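Peptidase M16 C-terminal domain-containing protein (PDB 3D3Y) is of unknown function but is probably a member of the M16 metallopeptidase family, with a domain of its inactive type, and may bind a metal ion. Local coordinates at residues A[33-38]-A[79-84]; A[161-166]-A[310-315]; A[194-199]-A[221-226]. All coordinates share one frame; numbering follows the deposited sequence.

In the fold
Interaction 1 comes first along the chain: the end of strand 24-34 meets the end of strand 74-82, closing a loop of 40 residues that contains helices 40-52 and 60-69. It is complete before the end of helix 150-162 opens interaction 2, which closes 143 residues later on the turn leading into strand 314-321. Within that span lies interaction 3, a short loop from helix 185-198 through strand 200-207 and helix 211-219 to residues 221-226. Interactions 1 and 3 belong to the six-stranded sheet and its helices; interaction 2 brings in the five-stranded sheet. Interaction 1 touches both others, through K82 on F311 and T33 on D199, whereas interactions 2 and 3 stay about 17 Å apart at their nearest atoms.

Interaction 1: residues A[33-38]-A[79-84]; sequences TRLNHE and VSKKGN
The side chains of R34 and N84 run side by side and point the same way, but their flat ends do not meet: guanidinium and amide planes are 43° apart, and the touch is N84 ND2 on R34 CG, 3.7 Å. The polar ends go to the loop after helix 150-162, R34 NH1 in a salt bridge with D168 and N84 OD1 accepting from Q169. The one hydrogen bond between the segments is backbone to backbone. L35 N donates to N84 O at 2.8 Å in an almost straight bond (176° at the hydrogen), although the donor stands above the carbonyl plane. With CG anti to its backbone N (chi1 -174°), L35 crosses the extended chain of K81 obliquely, CD1 lying 3.8 Å from K81 CD and CD2 resting 3.9 Å from K81 CE. G83 and N84 form the hairpin turn between strands 74-82 and 85-95, and the positive phi of G83 suits that turn. The chemistry is divided: methylenes of K81 cover the leucine, while its NZ reaches the backbone carbonyl of I171. R312 NH1 is close to that ammonium, so the carbonyl probably helps offset the repulsion of like charges.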
ATOM      1  N   THR A  33      -0.240 -12.519   4.093  1.00 33.09           N
ATOM      2  CA  THR A  33      -1.299 -13.487   3.759  1.00 34.01           C
ATOM      3  C   THR A  33      -1.884 -13.163   2.383  1.00 34.11           C
ATOM      4  O   THR A  33      -1.709 -12.052   1.878  1.00 33.24           O
ATOM      5  CB  THR A  33      -2.426 -13.501   4.833  1.00 33.93           C
ATOM      6  OG1 THR A  33      -3.181 -14.715   4.713  1.00 36.62           O
ATOM      7  CG2 THR A  33      -3.367 -12.284   4.669  1.00 34.12           C
ATOM      8  N   ARG A  34      -2.569 -14.123   1.775  1.00 33.57           N
ATOM      9  CA  ARG A  34      -3.344 -13.843   0.551  1.00 34.82           C
ATOM     10  C   ARG A  34      -4.433 -12.785   0.816  1.00 33.56           C
ATOM     11  O   ARG A  34      -5.112 -12.827   1.845  1.00 33.28           O
ATOM     12  CB  ARG A  34      -3.965 -15.149   0.004  1.00 35.01           C
ATOM     13  CG  ARG A  34      -4.689 -15.023  -1.345  1.00 38.06           C
ATOM     14  CD  ARG A  34      -5.407 -16.355  -1.752  1.00 38.07           C
ATOM     15  NE  ARG A  34      -6.632 -16.527  -0.961  1.00 46.71           N
ATOM     16  CZ  ARG A  34      -7.770 -15.857  -1.174  1.00 49.74           C
ATOM     17  NH1 ARG A  34      -7.867 -14.985  -2.171  1.00 51.65           N
ATOM     18  NH2 ARG A  34      -8.828 -16.064  -0.395  1.00 52.49           N
ATOM     19  N   LEU A  35      -4.597 -11.837  -0.101  1.00 33.33           N
ATOM     20  CA  LEU A  35      -5.685 -10.850   0.029  1.00 33.62           C
ATOM     21  C   LEU A  35      -6.993 -11.624   0.022  1.00 34.34           C
ATOM     22  O   LEU A  35      -7.191 -12.473  -0.836  1.00 35.20           O
ATOM     23  CB  LEU A  35      -5.650  -9.864  -1.120  1.00 32.73           C
ATOM     24  CG  LEU A  35      -6.636  -8.716  -1.041  1.00 33.25           C
ATOM     25  CD1 LEU A  35      -6.135  -7.704  -0.030  1.00 32.62           C
ATOM     26  CD2 LEU A  35      -6.795  -8.104  -2.419  1.00 31.54           C
ATOM     27  N   ASN A  36      -7.876 -11.348   0.974  1.00 34.34           N
ATOM     28  CA  ASN A  36      -9.024 -12.257   1.232  1.00 34.55           C
ATOM     29  C   ASN A  36     -10.152 -11.457   1.874  1.00 34.63           C
ATOM     30  O   ASN A  36     -10.033 -10.988   2.996  1.00 33.73           O
ATOM     31  CB  ASN A  36      -8.566 -13.397   2.154  1.00 34.90           C
ATOM     32  CG  ASN A  36      -9.660 -14.431   2.445  1.00 37.04           C
ATOM     33  OD1 ASN A  36     -10.823 -14.239   2.135  1.00 36.65           O
ATOM     34  ND2 ASN A  36      -9.262 -15.541   3.054  1.00 40.16           N
ATOM     35  N   HIS A  37     -11.260 -11.297   1.163  1.00 35.28           N
ATOM     36  CA  HIS A  37     -12.378 -10.542   1.729  1.00 35.14           C
ATOM     37  C   HIS A  37     -12.781 -11.044   3.125  1.00 35.50           C
ATOM     38  O   HIS A  37     -13.311 -10.274   3.905  1.00 36.16           O
ATOM     39  CB  HIS A  37     -13.591 -10.538   0.779  1.00 34.35           C
ATOM     40  CG  HIS A  37     -14.340 -11.833   0.740  1.00 37.01           C
ATOM     41  ND1 HIS A  37     -14.008 -12.863  -0.115  1.00 39.12           N
ATOM     42  CD2 HIS A  37     -15.421 -12.256   1.434  1.00 39.38           C
ATOM     43  CE1 HIS A  37     -14.843 -13.872   0.064  1.00 40.97           C
ATOM     44  NE2 HIS A  37     -15.710 -13.530   1.000  1.00 42.21           N
ATOM     45  N   GLU A  38     -12.559 -12.322   3.421  1.00 35.50           N
ATOM     46  CA  GLU A  38     -12.938 -12.867   4.742  1.00 37.70           C
ATOM     47  C   GLU A  38     -12.084 -12.328   5.904  1.00 36.04           C
ATOM     48  O   GLU A  38     -12.511 -12.404   7.048  1.00 35.98           O
ATOM     49  CB  GLU A  38     -12.974 -14.412   4.738  1.00 37.69           C
ATOM     50  CG  GLU A  38     -13.999 -14.979   3.720  1.00 40.80           C
ATOM     51  CD  GLU A  38     -13.980 -16.512   3.566  1.00 43.49           C
ATOM     52  OE1 GLU A  38     -13.144 -17.213   4.219  1.00 51.12           O
ATOM     53  OE2 GLU A  38     -14.812 -17.026   2.763  1.00 51.46           O
ATOM     54  N   VAL A  79      -1.875  -1.756   8.247  1.00 35.06           N
ATOM     55  CA  VAL A  79      -2.026  -2.754   7.222  1.00 33.89           C
ATOM     56  C   VAL A  79      -1.893  -2.103   5.874  1.00 33.97           C
ATOM     57  O   VAL A  79      -2.109  -0.884   5.726  1.00 33.53           O
ATOM     58  CB  VAL A  79      -3.400  -3.492   7.294  1.00 33.10           C
ATOM     59  CG1 VAL A  79      -3.518  -4.279   8.581  1.00 33.36           C
ATOM     60  CG2 VAL A  79      -4.562  -2.497   7.173  1.00 32.00           C
ATOM     61  N   SER A  80      -1.521  -2.916   4.889  1.00 34.64           N
ATOM     62  CA  SER A  80      -1.537  -2.449   3.509  1.00 35.32           C
ATOM     63  C   SER A  80      -1.814  -3.605   2.559  1.00 35.75           C
ATOM     64  O   SER A  80      -1.869  -4.768   2.964  1.00 35.62           O
ATOM     65  CB  SER A  80      -0.235  -1.710   3.146  1.00 36.92           C
ATOM     66  OG  SER A  80       0.877  -2.513   3.448  1.00 35.34           O
ATOM     67  N   LYS A  81      -2.017  -3.279   1.290  1.00 35.42           N
ATOM     68  CA  LYS A  81      -2.433  -4.265   0.306  1.00 36.35           C
ATOM     69  C   LYS A  81      -1.403  -4.130  -0.780  1.00 35.78           C
ATOM     70  O   LYS A  81      -1.055  -3.018  -1.122  1.00 35.98           O
ATOM     71  CB  LYS A  81      -3.825  -3.853  -0.200  1.00 36.14           C
ATOM     72  CG  LYS A  81      -4.341  -4.500  -1.456  1.00 39.77           C
ATOM     73  CD  LYS A  81      -5.864  -4.211  -1.523  1.00 43.71           C
ATOM     74  CE  LYS A  81      -6.372  -4.219  -2.936  1.00 46.37           C
ATOM     75  NZ  LYS A  81      -7.804  -3.765  -3.015  1.00 44.72           N
ATOM     76  N   LYS A  82      -0.939  -5.238  -1.336  1.00 35.04           N
ATOM     77  CA  LYS A  82       0.039  -5.183  -2.416  1.00 35.25           C
ATOM     78  C   LYS A  82      -0.244  -6.339  -3.322  1.00 34.52           C
ATOM     79  O   LYS A  82      -0.049  -7.496  -2.933  1.00 33.52           O
ATOM     80  CB  LYS A  82       1.477  -5.307  -1.893  1.00 36.48           C
ATOM     81  CG  LYS A  82       2.577  -4.858  -2.908  1.00 39.31           C
ATOM     82  CD  LYS A  82       2.657  -3.332  -2.838  1.00 44.58           C
ATOM     83  CE  LYS A  82       3.770  -2.757  -3.642  1.00 47.09           C
ATOM     84  NZ  LYS A  82       3.554  -1.275  -3.595  1.00 50.45           N
ATOM     85  N   GLY A  83      -0.699  -6.042  -4.542  1.00 34.26           N
ATOM     86  CA  GLY A  83      -1.004  -7.116  -5.477  1.00 33.76           C
ATOM     87  C   GLY A  83      -2.047  -8.026  -4.853  1.00 34.21           C
ATOM     88  O   GLY A  83      -3.100  -7.550  -4.390  1.00 35.35           O
ATOM     89  N   ASN A  84      -1.770  -9.324  -4.859  1.00 34.13           N
ATOM     90  CA  ASN A  84      -2.654 -10.294  -4.244  1.00 34.12           C
ATOM     91  C   ASN A  84      -2.358 -10.609  -2.764  1.00 33.39           C
ATOM     92  O   ASN A  84      -2.853 -11.602  -2.231  1.00 33.11           O
ATOM     93  CB  ASN A  84      -2.655 -11.586  -5.049  1.00 35.07           C
ATOM     94  CG  ASN A  84      -3.988 -12.281  -4.988  1.00 38.53           C
ATOM     95  OD1 ASN A  84      -5.048 -11.640  -5.183  1.00 45.05           O
ATOM     96  ND2 ASN A  84      -3.971 -13.573  -4.699  1.00 41.72           N
TER

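Interaction 2: residues A[161-166]-A[310-315]; sequences VYFNQS and TFRGFM
F314 packs against both Y162 and F163 at the end of helix 150-162, the two meeting the same side of its ring. F314 CB packs on the phenol, 3.6 Å from Y162 CZ. CG takes the crowded position between backbone N and carbonyl carbon (chi1 86°), and F314 CG approaches Y162 CE2 at 4.0 Å. Farther out F163 takes over: F314 CE2 is 3.5 Å from F163 CZ, and F314 CZ, at the tip, is 3.7 Å from F163 CE2. The two neighbours use the ring differently. Y162 is nearly parallel to it (20°) but slid aside, with little overlap, whereas F163 turns its edge to the F314 face in a T-shaped pair at 80°. F163 has a further flat neighbour in R312, one face of whose guanidinium is covered by F163 CE2, 3.3 Å from R312 NH1; Q159, D309 and Q169 hold the guanidinium's nitrogens. A water joins the segments, 2.7 Å from Y162 OH and donating to R312 O at 2.8 Å. The result is a buried aromatic cluster beside a G1 beta bulge, where G313 and F314 face D309 as the hairpin of strands 303-309 and 314-321 turns.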
ATOM      1  N   VAL A 161     -15.633  -1.927  -9.690  1.00 31.41           N
ATOM      2  CA  VAL A 161     -16.116  -2.252 -11.028  1.00 30.25           C
ATOM      3  C   VAL A 161     -15.005  -2.968 -11.774  1.00 29.32           C
ATOM      4  O   VAL A 161     -15.219  -4.078 -12.286  1.00 27.59           O
ATOM      5  CB  VAL A 161     -16.572  -1.011 -11.827  1.00 30.87           C
ATOM      6  CG1 VAL A 161     -17.071  -1.424 -13.229  1.00 31.44           C
ATOM      7  CG2 VAL A 161     -17.690  -0.310 -11.077  1.00 32.79           C
ATOM      8  N   TYR A 162     -13.821  -2.356 -11.809  1.00 27.25           N
ATOM      9  CA  TYR A 162     -12.686  -2.969 -12.538  1.00 27.67           C
ATOM     10  C   TYR A 162     -12.428  -4.410 -12.070  1.00 27.51           C
ATOM     11  O   TYR A 162     -12.262  -5.319 -12.893  1.00 28.07           O
ATOM     12  CB  TYR A 162     -11.391  -2.106 -12.456  1.00 27.44           C
ATOM     13  CG  TYR A 162     -10.226  -2.740 -13.219  1.00 27.71           C
ATOM     14  CD1 TYR A 162     -10.083  -2.542 -14.587  1.00 26.77           C
ATOM     15  CD2 TYR A 162      -9.321  -3.601 -12.578  1.00 29.69           C
ATOM     16  CE1 TYR A 162      -9.035  -3.139 -15.305  1.00 26.94           C
ATOM     17  CE2 TYR A 162      -8.265  -4.218 -13.298  1.00 27.99           C
ATOM     18  CZ  TYR A 162      -8.133  -3.971 -14.651  1.00 26.86           C
ATOM     19  OH  TYR A 162      -7.108  -4.567 -15.381  1.00 28.83           O
ATOM     20  N   PHE A 163     -12.401  -4.608 -10.752  1.00 28.16           N
ATOM     21  CA  PHE A 163     -12.115  -5.922 -10.134  1.00 29.38           C
ATOM     22  C   PHE A 163     -13.355  -6.738  -9.774  1.00 30.34           C
ATOM     23  O   PHE A 163     -13.342  -7.558  -8.854  1.00 30.49           O
ATOM     24  CB  PHE A 163     -11.282  -5.713  -8.870  1.00 28.55           C
ATOM     25  CG  PHE A 163      -9.911  -5.141  -9.134  1.00 28.69           C
ATOM     26  CD1 PHE A 163      -8.915  -5.936  -9.730  1.00 27.64           C
ATOM     27  CD2 PHE A 163      -9.606  -3.824  -8.759  1.00 30.09           C
ATOM     28  CE1 PHE A 163      -7.636  -5.432  -9.961  1.00 27.98           C
ATOM     29  CE2 PHE A 163      -8.324  -3.290  -8.993  1.00 31.08           C
ATOM     30  CZ  PHE A 163      -7.334  -4.104  -9.599  1.00 29.74           C
ATOM     31  N   ASN A 164     -14.423  -6.504 -10.498  1.00 32.19           N
ATOM     32  CA  ASN A 164     -15.717  -7.052 -10.135  1.00 35.15           C
ATOM     33  C   ASN A 164     -15.701  -8.569 -10.222  1.00 36.67           C
ATOM     34  O   ASN A 164     -16.496  -9.229  -9.567  1.00 37.46           O
ATOM     35  CB  ASN A 164     -16.785  -6.476 -11.050  1.00 35.17           C
ATOM     36  CG  ASN A 164     -18.175  -6.593 -10.471  1.00 38.01           C
ATOM     37  OD1 ASN A 164     -18.345  -6.827  -9.266  1.00 41.81           O
ATOM     38  ND2 ASN A 164     -19.190  -6.420 -11.324  1.00 39.67           N
ATOM     39  N   GLN A 165     -14.779  -9.127 -11.006  1.00 38.59           N
ATOM     40  CA  GLN A 165     -14.717 -10.591 -11.110  1.00 41.24           C
ATOM     41  C   GLN A 165     -14.058 -11.227  -9.861  1.00 40.89           C
ATOM     42  O   GLN A 165     -14.137 -12.447  -9.664  1.00 41.84           O
ATOM     43  CB  GLN A 165     -14.086 -11.054 -12.430  1.00 40.48           C
ATOM     44  CG  GLN A 165     -12.699 -10.505 -12.734  1.00 44.31           C
ATOM     45  CD  GLN A 165     -12.173 -10.979 -14.088  1.00 45.69           C
ATOM     46  OE1 GLN A 165     -12.120 -10.212 -15.077  1.00 48.73           O
ATOM     47  NE2 GLN A 165     -11.787 -12.272 -14.145  1.00 49.11           N
ATOM     48  N   SER A 166     -13.479 -10.393  -8.992  1.00 39.64           N
ATOM     49  CA  SER A 166     -12.790 -10.894  -7.815  1.00 38.98           C
ATOM     50  C   SER A 166     -13.387 -10.356  -6.522  1.00 38.91           C
ATOM     51  O   SER A 166     -13.254  -9.146  -6.217  1.00 38.64           O
ATOM     52  CB  SER A 166     -11.295 -10.552  -7.878  1.00 38.31           C
ATOM     53  OG  SER A 166     -10.710 -10.703  -6.591  1.00 38.51           O
ATOM     54  N   THR A 310       1.493  -1.408 -10.515  1.00 30.83           N
ATOM     55  CA  THR A 310       2.325  -2.398 -11.216  1.00 30.94           C
ATOM     56  C   THR A 310       2.368  -3.734 -10.463  1.00 30.66           C
ATOM     57  O   THR A 310       3.203  -4.617 -10.769  1.00 30.20           O
ATOM     58  CB  THR A 310       3.768  -1.854 -11.417  1.00 30.69           C
ATOM     59  OG1 THR A 310       4.339  -1.579 -10.138  1.00 31.96           O
ATOM     60  CG2 THR A 310       3.730  -0.534 -12.185  1.00 31.13           C
ATOM     61  N   PHE A 311       1.495  -3.882  -9.466  1.00 30.57           N
ATOM     62  CA  PHE A 311       1.251  -5.184  -8.843  1.00 31.20           C
ATOM     63  C   PHE A 311      -0.119  -5.809  -9.222  1.00 30.84           C
ATOM     64  O   PHE A 311      -0.304  -7.031  -9.125  1.00 30.22           O
ATOM     65  CB  PHE A 311       1.499  -5.096  -7.318  1.00 33.01           C
ATOM     66  CG  PHE A 311       2.968  -4.805  -6.973  1.00 33.40           C
ATOM     67  CD1 PHE A 311       3.792  -5.809  -6.488  1.00 37.01           C
ATOM     68  CD2 PHE A 311       3.524  -3.551  -7.210  1.00 36.41           C
ATOM     69  CE1 PHE A 311       5.151  -5.547  -6.204  1.00 37.41           C
ATOM     70  CE2 PHE A 311       4.888  -3.296  -6.958  1.00 33.55           C
ATOM     71  CZ  PHE A 311       5.679  -4.282  -6.442  1.00 34.78           C
ATOM     72  N   ARG A 312      -1.047  -4.984  -9.697  1.00 30.73           N
ATOM     73  CA  ARG A 312      -2.359  -5.478 -10.132  1.00 31.04           C
ATOM     74  C   ARG A 312      -2.624  -5.202 -11.620  1.00 31.07           C
ATOM     75  O   ARG A 312      -3.719  -5.478 -12.096  1.00 31.82           O
ATOM     76  CB  ARG A 312      -3.511  -4.919  -9.252  1.00 30.41           C
ATOM     77  CG  ARG A 312      -3.438  -5.332  -7.794  1.00 30.28           C
ATOM     78  CD  ARG A 312      -4.641  -4.860  -6.985  1.00 30.65           C
ATOM     79  NE  ARG A 312      -4.737  -3.413  -6.879  1.00 36.40           N
ATOM     80  CZ  ARG A 312      -5.822  -2.790  -6.424  1.00 37.76           C
ATOM     81  NH1 ARG A 312      -6.888  -3.501  -6.054  1.00 38.46           N
ATOM     82  NH2 ARG A 312      -5.837  -1.479  -6.336  1.00 36.46           N
ATOM     83  N   GLY A 313      -1.638  -4.645 -12.334  1.00 31.70           N
ATOM     84  CA  GLY A 313      -1.680  -4.495 -13.814  1.00 31.86           C
ATOM     85  C   GLY A 313      -2.784  -3.614 -14.401  1.00 32.16           C
ATOM     86  O   GLY A 313      -3.405  -3.959 -15.412  1.00 32.50           O
ATOM     87  N   PHE A 314      -2.974  -2.452 -13.804  1.00 33.29           N
ATOM     88  CA  PHE A 314      -4.001  -1.535 -14.229  1.00 33.94           C
ATOM     89  C   PHE A 314      -3.585  -0.102 -13.953  1.00 34.91           C
ATOM     90  O   PHE A 314      -2.612   0.170 -13.235  1.00 34.50           O
ATOM     91  CB  PHE A 314      -5.373  -1.914 -13.645  1.00 33.61           C
ATOM     92  CG  PHE A 314      -5.655  -1.358 -12.271  1.00 34.55           C
ATOM     93  CD1 PHE A 314      -6.670  -0.433 -12.102  1.00 34.85           C
ATOM     94  CD2 PHE A 314      -4.952  -1.791 -11.139  1.00 34.67           C
ATOM     95  CE1 PHE A 314      -6.968   0.093 -10.836  1.00 34.15           C
ATOM     96  CE2 PHE A 314      -5.240  -1.265  -9.865  1.00 35.98           C
ATOM     97  CZ  PHE A 314      -6.241  -0.321  -9.716  1.00 35.13           C
HETATM   98  N   MSE A 315      -4.293   0.827 -14.562  1.00 35.41           N
HETATM   99  CA  MSE A 315      -3.994   2.250 -14.599  1.00 39.32           C
HETATM  100  C   MSE A 315      -5.344   2.921 -14.479  1.00 36.07           C
HETATM  101  O   MSE A 315      -6.262   2.421 -15.035  1.00 34.55           O
HETATM  102  CB  MSE A 315      -3.442   2.563 -15.988  1.00 38.86           C
HETATM  103  CG  MSE A 315      -2.537   3.708 -16.170  1.00 41.31           C
HETATM  104 SE   MSE A 315      -3.028   5.041 -17.414  0.70 53.02          SE
HETATM  105  CE  MSE A 315      -4.744   5.223 -16.960  1.00 24.82           C
TER
HETATM  106  O   HOH W   1      -5.714  -6.280 -13.833  1.00 27.13           O

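Interaction 3: residues A[194-199]-A[221-226]; sequences KMLAED and LPFTPR. With EDO (1,2-ethanediol), chain I.
L196 and F223 cross at about a right angle, the leucine touching the ring with CD1, 3.8 Å from F223 CE1. R226 points its side chain at the end of helix 185-198. CG lies between its backbone N and carbonyl carbon (chi1 77°), and bends at chi2 and chi3 fold the chain, bringing the guanidinium among backbone carbonyls. L196 O is gripped end-on by two nitrogens, R226 NH2 at 2.8 Å and R226 NH1 at 2.9 Å. R226 NH1 also donates to D199 O at 2.8 Å, straighter at 162°. From the side, R226 NE and R226 NH2 both hold T224 O, each at 2.8 Å, so the arginine also ties down a carbonyl of its own loop. All three acceptors lie near the guanidinium plane; A197 O instead stands 3.5 Å above its centre. The carbonyl-rich helix end probably favours the positive charge. A water bridges A197 O, P225 O and T224 OG1, and a 1,2-ethanediol, probably from the crystallisation liquor, is weakly bonded to T224 N. L196 packs on F31 of strand 24-34 and on I117 and F118 of helix 105-118; F223 meets F118 edge-to-face, and both F223 and R226 touch V12 of strand 12-18.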
ATOM      1  N   LYS A 194      -5.428 -17.351  14.343  1.00 35.04           N
ATOM      2  CA  LYS A 194      -5.205 -17.852  12.973  1.00 36.56           C
ATOM      3  C   LYS A 194      -4.061 -17.098  12.251  1.00 34.73           C
ATOM      4  O   LYS A 194      -3.179 -17.724  11.681  1.00 33.33           O
ATOM      5  CB  LYS A 194      -6.511 -17.806  12.154  1.00 37.02           C
ATOM      6  CG  LYS A 194      -6.339 -18.272  10.702  1.00 40.53           C
ATOM      7  CD  LYS A 194      -7.583 -18.058   9.813  1.00 40.69           C
ATOM      8  CE  LYS A 194      -7.582 -19.050   8.641  1.00 44.70           C
ATOM      9  NZ  LYS A 194      -7.873 -20.460   9.055  1.00 49.33           N
HETATM   10  N   MSE A 195      -4.057 -15.759  12.321  1.00 34.20           N
HETATM   11  CA  MSE A 195      -2.936 -14.988  11.787  1.00 34.40           C
HETATM   12  C   MSE A 195      -1.601 -15.441  12.403  1.00 34.12           C
HETATM   13  O   MSE A 195      -0.643 -15.711  11.681  1.00 33.72           O
HETATM   14  CB  MSE A 195      -3.110 -13.493  11.983  1.00 32.99           C
HETATM   15  CG  MSE A 195      -1.978 -12.704  11.280  1.00 35.32           C
HETATM   16 SE   MSE A 195      -2.153 -10.808  11.475  0.70 34.99          SE
HETATM   17  CE  MSE A 195      -1.348 -10.686  13.210  1.00 33.79           C
ATOM     18  N   LEU A 196      -1.561 -15.581  13.730  1.00 34.54           N
ATOM     19  CA  LEU A 196      -0.312 -15.906  14.401  1.00 35.10           C
ATOM     20  C   LEU A 196       0.194 -17.285  13.968  1.00 33.79           C
ATOM     21  O   LEU A 196       1.385 -17.455  13.756  1.00 33.87           O
ATOM     22  CB  LEU A 196      -0.430 -15.774  15.936  1.00 35.03           C
ATOM     23  CG  LEU A 196       0.897 -15.713  16.741  1.00 37.79           C
ATOM     24  CD1 LEU A 196       1.837 -14.565  16.361  1.00 37.35           C
ATOM     25  CD2 LEU A 196       0.701 -15.752  18.274  1.00 38.24           C
ATOM     26  N   ALA A 197      -0.720 -18.236  13.794  1.00 32.81           N
ATOM     27  CA  ALA A 197      -0.354 -19.592  13.397  1.00 32.96           C
ATOM     28  C   ALA A 197      -0.060 -19.800  11.904  1.00 32.92           C
ATOM     29  O   ALA A 197       0.687 -20.692  11.560  1.00 33.47           O
ATOM     30  CB  ALA A 197      -1.409 -20.569  13.886  1.00 33.01           C
ATOM     31  N   GLU A 198      -0.635 -18.973  11.023  1.00 33.65           N
ATOM     32  CA  GLU A 198      -0.664 -19.261   9.567  1.00 34.01           C
ATOM     33  C   GLU A 198       0.120 -18.316   8.621  1.00 33.37           C
ATOM     34  O   GLU A 198       0.544 -18.733   7.541  1.00 33.92           O
ATOM     35  CB  GLU A 198      -2.125 -19.394   9.075  1.00 34.33           C
ATOM     36  CG  GLU A 198      -2.986 -20.298   9.963  1.00 36.68           C
ATOM     37  CD  GLU A 198      -4.281 -20.780   9.306  1.00 36.31           C
ATOM     38  OE1 GLU A 198      -4.782 -20.150   8.343  1.00 36.80           O
ATOM     39  OE2 GLU A 198      -4.804 -21.794   9.788  1.00 40.21           O
ATOM     40  N   ASP A 199       0.305 -17.062   9.001  1.00 32.58           N
ATOM     41  CA  ASP A 199       0.876 -16.095   8.065  1.00 33.04           C
ATOM     42  C   ASP A 199       2.372 -16.354   7.896  1.00 32.88           C
ATOM     43  O   ASP A 199       3.038 -16.833   8.830  1.00 32.27           O
ATOM     44  CB  ASP A 199       0.687 -14.650   8.565  1.00 31.92           C
ATOM     45  CG  ASP A 199      -0.705 -14.046   8.249  1.00 33.97           C
ATOM     46  OD1 ASP A 199      -1.726 -14.764   8.023  1.00 33.67           O
ATOM     47  OD2 ASP A 199      -0.773 -12.782   8.272  1.00 34.32           O
ATOM     48  N   LEU A 221      11.014 -15.445  20.486  1.00 38.89           N
ATOM     49  CA  LEU A 221       9.607 -15.257  20.072  1.00 38.27           C
ATOM     50  C   LEU A 221       9.003 -16.616  19.698  1.00 37.82           C
ATOM     51  O   LEU A 221       9.441 -17.252  18.734  1.00 37.65           O
ATOM     52  CB  LEU A 221       9.509 -14.232  18.930  1.00 38.05           C
ATOM     53  CG  LEU A 221       9.440 -12.750  19.347  1.00 38.88           C
ATOM     54  CD1 LEU A 221      10.489 -12.355  20.375  1.00 36.65           C
ATOM     55  CD2 LEU A 221       9.485 -11.816  18.109  1.00 38.39           C
ATOM     56  N   PRO A 222       8.014 -17.100  20.489  1.00 37.16           N
ATOM     57  CA  PRO A 222       7.673 -18.516  20.293  1.00 37.08           C
ATOM     58  C   PRO A 222       6.748 -18.815  19.098  1.00 36.19           C
ATOM     59  O   PRO A 222       5.674 -19.387  19.292  1.00 35.99           O
ATOM     60  CB  PRO A 222       7.000 -18.897  21.634  1.00 37.74           C
ATOM     61  CG  PRO A 222       6.353 -17.600  22.104  1.00 36.68           C
ATOM     62  CD  PRO A 222       7.218 -16.467  21.567  1.00 36.92           C
ATOM     63  N   PHE A 223       7.190 -18.471  17.882  1.00 35.10           N
ATOM     64  CA  PHE A 223       6.445 -18.786  16.646  1.00 34.15           C
ATOM     65  C   PHE A 223       6.475 -20.260  16.402  1.00 34.80           C
ATOM     66  O   PHE A 223       7.520 -20.898  16.531  1.00 34.22           O
ATOM     67  CB  PHE A 223       7.057 -18.104  15.414  1.00 33.30           C
ATOM     68  CG  PHE A 223       6.838 -16.604  15.371  1.00 32.81           C
ATOM     69  CD1 PHE A 223       5.595 -16.080  15.063  1.00 30.90           C
ATOM     70  CD2 PHE A 223       7.877 -15.745  15.648  1.00 31.63           C
ATOM     71  CE1 PHE A 223       5.393 -14.692  15.033  1.00 34.28           C
ATOM     72  CE2 PHE A 223       7.703 -14.386  15.638  1.00 33.40           C
ATOM     73  CZ  PHE A 223       6.461 -13.841  15.314  1.00 32.93           C
ATOM     74  N   THR A 224       5.339 -20.818  16.041  1.00 35.44           N
ATOM     75  CA  THR A 224       5.341 -22.217  15.585  1.00 36.74           C
ATOM     76  C   THR A 224       5.622 -22.239  14.075  1.00 35.90           C
ATOM     77  O   THR A 224       5.412 -21.219  13.398  1.00 36.14           O
ATOM     78  CB  THR A 224       3.990 -22.858  15.869  1.00 37.26           C
ATOM     79  OG1 THR A 224       2.958 -22.001  15.351  1.00 40.69           O
ATOM     80  CG2 THR A 224       3.797 -23.010  17.388  1.00 38.92           C
ATOM     81  N   PRO A 225       6.088 -23.394  13.533  1.00 35.41           N
ATOM     82  CA  PRO A 225       6.379 -23.514  12.105  1.00 34.82           C
ATOM     83  C   PRO A 225       5.121 -23.322  11.294  1.00 34.42           C
ATOM     84  O   PRO A 225       4.026 -23.626  11.754  1.00 34.28           O
ATOM     85  CB  PRO A 225       6.887 -24.986  11.944  1.00 34.03           C
ATOM     86  CG  PRO A 225       7.247 -25.401  13.290  1.00 35.90           C
ATOM     87  CD  PRO A 225       6.369 -24.646  14.251  1.00 35.07           C
ATOM     88  N   ARG A 226       5.264 -22.754  10.110  1.00 34.60           N
ATOM     89  CA  ARG A 226       4.144 -22.720   9.167  1.00 35.02           C
ATOM     90  C   ARG A 226       4.704 -22.769   7.760  1.00 35.30           C
ATOM     91  O   ARG A 226       5.918 -22.842   7.583  1.00 35.82           O
ATOM     92  CB  ARG A 226       3.196 -21.515   9.413  1.00 34.21           C
ATOM     93  CG  ARG A 226       3.693 -20.155   8.915  1.00 33.69           C
ATOM     94  CD  ARG A 226       4.785 -19.482   9.791  1.00 33.85           C
ATOM     95  NE  ARG A 226       4.560 -19.582  11.237  1.00 32.50           N
ATOM     96  CZ  ARG A 226       3.728 -18.829  11.957  1.00 29.98           C
ATOM     97  NH1 ARG A 226       2.992 -17.863  11.409  1.00 31.28           N
ATOM     98  NH2 ARG A 226       3.628 -19.050  13.263  1.00 31.02           N
TER
HETATM   99  C1  EDO I 430       2.260 -19.418  16.140  1.00 46.43           C
HETATM  100  O1  EDO I 430       3.210 -18.430  16.502  1.00 45.18           O
HETATM  101  C2  EDO I 430       1.241 -19.558  17.254  1.00 48.13           C
HETATM  102  O2  EDO I 430       0.435 -20.681  16.909  1.00 49.87           O
HETATM  103  O   HOH W   2       1.713 -22.528  12.934  1.00 37.40           O